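Local coordinates for chemotaxis protein CheX (Vibrio vulnificus, PDB 6VPW), which probably dephosphorylates the phosphorylated response regulator CheY during chemotaxis signalling, at residues 57-65 with 91-99. Numbering follows the deposited sequence.
Sequences GSMSITFDE and VGEITNMVT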
loop_
_atom_site.group_PDB
_atom_site.type_symbol
_atom_site.label_atom_id
_atom_site.label_comp_id
_atom_site.label_asym_id
_atom_site.label_seq_id
_atom_site.Cartn_x
_atom_site.Cartn_y
_atom_site.Cartn_z
ATOM N N GLY A 57 -2.106 2.831 -11.507
ATOM C CA GLY A 57 -0.850 3.063 -10.781
ATOM C C GLY A 57 -1.077 3.130 -9.294
ATOM O O GLY A 57 -2.145 2.665 -8.822
ATOM N N SER A 58 -0.084 3.641 -8.580
ATOM C CA SER A 58 -0.162 3.730 -7.101
ATOM C C SER A 58 0.581 4.973 -6.623
ATOM O O SER A 58 1.457 5.466 -7.345
ATOM C CB SER A 58 0.402 2.487 -6.450
ATOM O OG SER A 58 1.719 2.200 -6.947
ATOM N N MET A 59 0.174 5.467 -5.463
ATOM C CA MET A 59 0.841 6.617 -4.820
ATOM C C MET A 59 1.039 6.280 -3.333
ATOM O O MET A 59 0.165 5.591 -2.739
ATOM C CB MET A 59 -0.011 7.877 -5.003
ATOM C CG MET A 59 0.642 9.133 -4.476
ATOM S SD MET A 59 0.166 9.453 -2.773
ATOM C CE MET A 59 -1.376 10.327 -3.035
ATOM N N SER A 60 2.178 6.691 -2.778
ATOM C CA SER A 60 2.428 6.551 -1.327
ATOM C C SER A 60 2.935 7.897 -0.793
ATOM O O SER A 60 3.587 8.637 -1.555
ATOM C CB SER A 60 3.390 5.432 -1.007
ATOM O OG SER A 60 4.630 5.607 -1.677
ATOM N N ILE A 61 2.506 8.232 0.418
ATOM C CA ILE A 61 3.016 9.409 1.162
ATOM C C ILE A 61 3.632 8.840 2.423
ATOM O O ILE A 61 2.899 8.168 3.178
ATOM C CB ILE A 61 1.929 10.432 1.527
ATOM C CG1 ILE A 61 1.080 10.836 0.322
ATOM C CG2 ILE A 61 2.589 11.629 2.188
ATOM C CD1 ILE A 61 -0.098 11.703 0.693
ATOM N N THR A 62 4.913 9.113 2.635
ATOM C CA THR A 62 5.616 8.583 3.823
ATOM C C THR A 62 6.040 9.764 4.685
ATOM O O THR A 62 6.585 10.739 4.110
ATOM C CB THR A 62 6.811 7.732 3.385
ATOM O OG1 THR A 62 6.295 6.630 2.626
ATOM C CG2 THR A 62 7.618 7.256 4.570
ATOM N N PHE A 63 5.822 9.646 5.996
ATOM C CA PHE A 63 6.179 10.715 6.957
ATOM C C PHE A 63 7.106 10.209 8.058
ATOM O O PHE A 63 6.917 9.072 8.560
ATOM C CB PHE A 63 4.932 11.222 7.692
ATOM C CG PHE A 63 3.874 11.833 6.816
ATOM C CD1 PHE A 63 3.903 13.178 6.501
ATOM C CD2 PHE A 63 2.864 11.052 6.281
ATOM C CE1 PHE A 63 2.925 13.737 5.695
ATOM C CE2 PHE A 63 1.883 11.613 5.483
ATOM C CZ PHE A 63 1.904 12.959 5.211
ATOM N N ASP A 64 8.039 11.077 8.459
ATOM C CA ASP A 64 8.808 10.847 9.708
ATOM C C ASP A 64 7.807 11.002 10.854
ATOM O O ASP A 64 6.866 11.821 10.705
ATOM C CB ASP A 64 9.969 11.838 9.868
ATOM C CG ASP A 64 11.131 11.575 8.929
ATOM O OD1 ASP A 64 11.135 10.508 8.315
ATOM O OD2 ASP A 64 12.019 12.444 8.822
ATOM N N GLU A 65 8.012 10.279 11.960
ATOM C CA GLU A 65 7.084 10.349 13.120
ATOM C C GLU A 65 6.938 11.798 13.589
ATOM O O GLU A 65 5.785 12.232 13.802
ATOM C CB GLU A 65 7.583 9.454 14.260
ATOM C CG GLU A 65 6.722 9.510 15.506
ATOM C CD GLU A 65 7.023 8.414 16.516
ATOM O OE1 GLU A 65 6.324 8.355 17.546
ATOM O OE2 GLU A 65 7.941 7.616 16.259
ATOM N N VAL A 91 -3.500 9.921 8.630
ATOM C CA VAL A 91 -2.648 9.666 7.435
ATOM C C VAL A 91 -3.535 9.124 6.299
ATOM O O VAL A 91 -3.301 9.518 5.148
ATOM C CB VAL A 91 -1.462 8.756 7.803
ATOM C CG1 VAL A 91 -0.730 8.232 6.587
ATOM C CG2 VAL A 91 -0.495 9.488 8.736
ATOM N N GLY A 92 -4.548 8.314 6.618
ATOM C CA GLY A 92 -5.478 7.814 5.587
ATOM C C GLY A 92 -6.290 8.942 4.972
ATOM O O GLY A 92 -6.427 8.969 3.711
ATOM N N GLU A 93 -6.782 9.867 5.805
ATOM C CA GLU A 93 -7.606 11.002 5.305
ATOM C C GLU A 93 -6.701 11.936 4.487
ATOM O O GLU A 93 -7.154 12.396 3.421
ATOM C CB GLU A 93 -8.330 11.715 6.453
ATOM C CG GLU A 93 -7.401 12.451 7.394
ATOM C CD GLU A 93 -7.986 12.974 8.703
ATOM O OE1 GLU A 93 -9.001 12.403 9.181
ATOM O OE2 GLU A 93 -7.402 13.948 9.258
ATOM N N ILE A 94 -5.461 12.173 4.935
ATOM C CA ILE A 94 -4.517 13.023 4.144
ATOM C C ILE A 94 -4.255 12.351 2.783
ATOM O O ILE A 94 -4.270 13.053 1.771
ATOM C CB ILE A 94 -3.210 13.298 4.910
ATOM C CG1 ILE A 94 -3.435 14.210 6.121
ATOM C CG2 ILE A 94 -2.164 13.884 3.972
ATOM C CD1 ILE A 94 -2.191 14.463 6.926
ATOM N N THR A 95 -3.996 11.042 2.768
ATOM C CA THR A 95 -3.775 10.292 1.499
ATOM C C THR A 95 -4.998 10.458 0.575
ATOM O O THR A 95 -4.800 10.706 -0.614
ATOM C CB THR A 95 -3.457 8.818 1.796
ATOM O OG1 THR A 95 -2.335 8.751 2.681
ATOM C CG2 THR A 95 -3.190 8.007 0.544
ATOM N N ASN A 96 -6.211 10.303 1.102
ATOM C CA ASN A 96 -7.465 10.495 0.316
ATOM C C ASN A 96 -7.584 11.935 -0.194
ATOM O O ASN A 96 -7.930 12.120 -1.386
ATOM C CB ASN A 96 -8.715 10.164 1.131
ATOM C CG ASN A 96 -9.190 8.736 0.977
ATOM O OD1 ASN A 96 -8.887 8.089 -0.028
ATOM N ND2 ASN A 96 -9.992 8.264 1.927
ATOM N N MET A 97 -7.298 12.919 0.661
ATOM C CA MET A 97 -7.453 14.335 0.237
ATOM C C MET A 97 -6.416 14.677 -0.832
ATOM O O MET A 97 -6.777 15.377 -1.802
ATOM C CB MET A 97 -7.288 15.298 1.422
ATOM C CG MET A 97 -8.498 15.365 2.327
ATOM S SD MET A 97 -8.271 16.620 3.642
ATOM C CE MET A 97 -6.994 15.842 4.618
ATOM N N VAL A 98 -5.181 14.203 -0.675
ATOM C CA VAL A 98 -4.129 14.539 -1.675
ATOM C C VAL A 98 -4.495 13.888 -3.013
ATOM O O VAL A 98 -4.404 14.568 -4.063
ATOM C CB VAL A 98 -2.736 14.101 -1.192
ATOM C CG1 VAL A 98 -1.696 14.184 -2.302
ATOM C CG2 VAL A 98 -2.296 14.920 0.015
ATOM N N THR A 99 -4.890 12.616 -2.976
ATOM C CA THR A 99 -5.255 11.886 -4.217
ATOM C C THR A 99 -6.489 12.526 -4.865
ATOM O O THR A 99 -6.488 12.659 -6.118
ATOM C CB THR A 99 -5.481 10.402 -3.930
ATOM O OG1 THR A 99 -4.305 9.963 -3.247
ATOM C CG2 THR A 99 -5.706 9.589 -5.186
#
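M59, I61 and F63 on strand 56-63 pack against V91, I94, T95, V98 and T99 of helix 85-107 in a buried, largely apolar sheet-to-helix contact near the centre of the chain. The short axes of strand 57-63 and helix 91-99 come within 9.4 Å, their N-to-C directions 134° apart. Strand alternation decides which residues take part: these three face the helix, whereas on the other face S58 and S60 both hydrogen-bond to the H130 imidazole and T62 to S45, and S58 also to T117 of the second subunit. I61 meets V98 tip to tip, its CD1 4.0 Å from V98 CG2 and the same distance from T95 CA. In this CheC-like fold, helices line one face of an antiparallel sheet, and helix 8-23 adds L15 and V18 around V98. The F63 ring lies obliquely to two helix methyls, CZ to I94 CG2 and CE2 to V91 CG1 each 4.4 Å. M59 sets CG anti to its backbone N (chi1 -175°), then bends at chi2 (-92°) and chi3, crossing V98 at about a right angle with CE 3.9 Å from V98 CG1. Two threonine hydroxyls donate within the helix, T95 OG1 to V91 O and T99 OG1 to T95 O (both 2.8 Å), each approaching its carbonyl from the face opposite the backbone N-H.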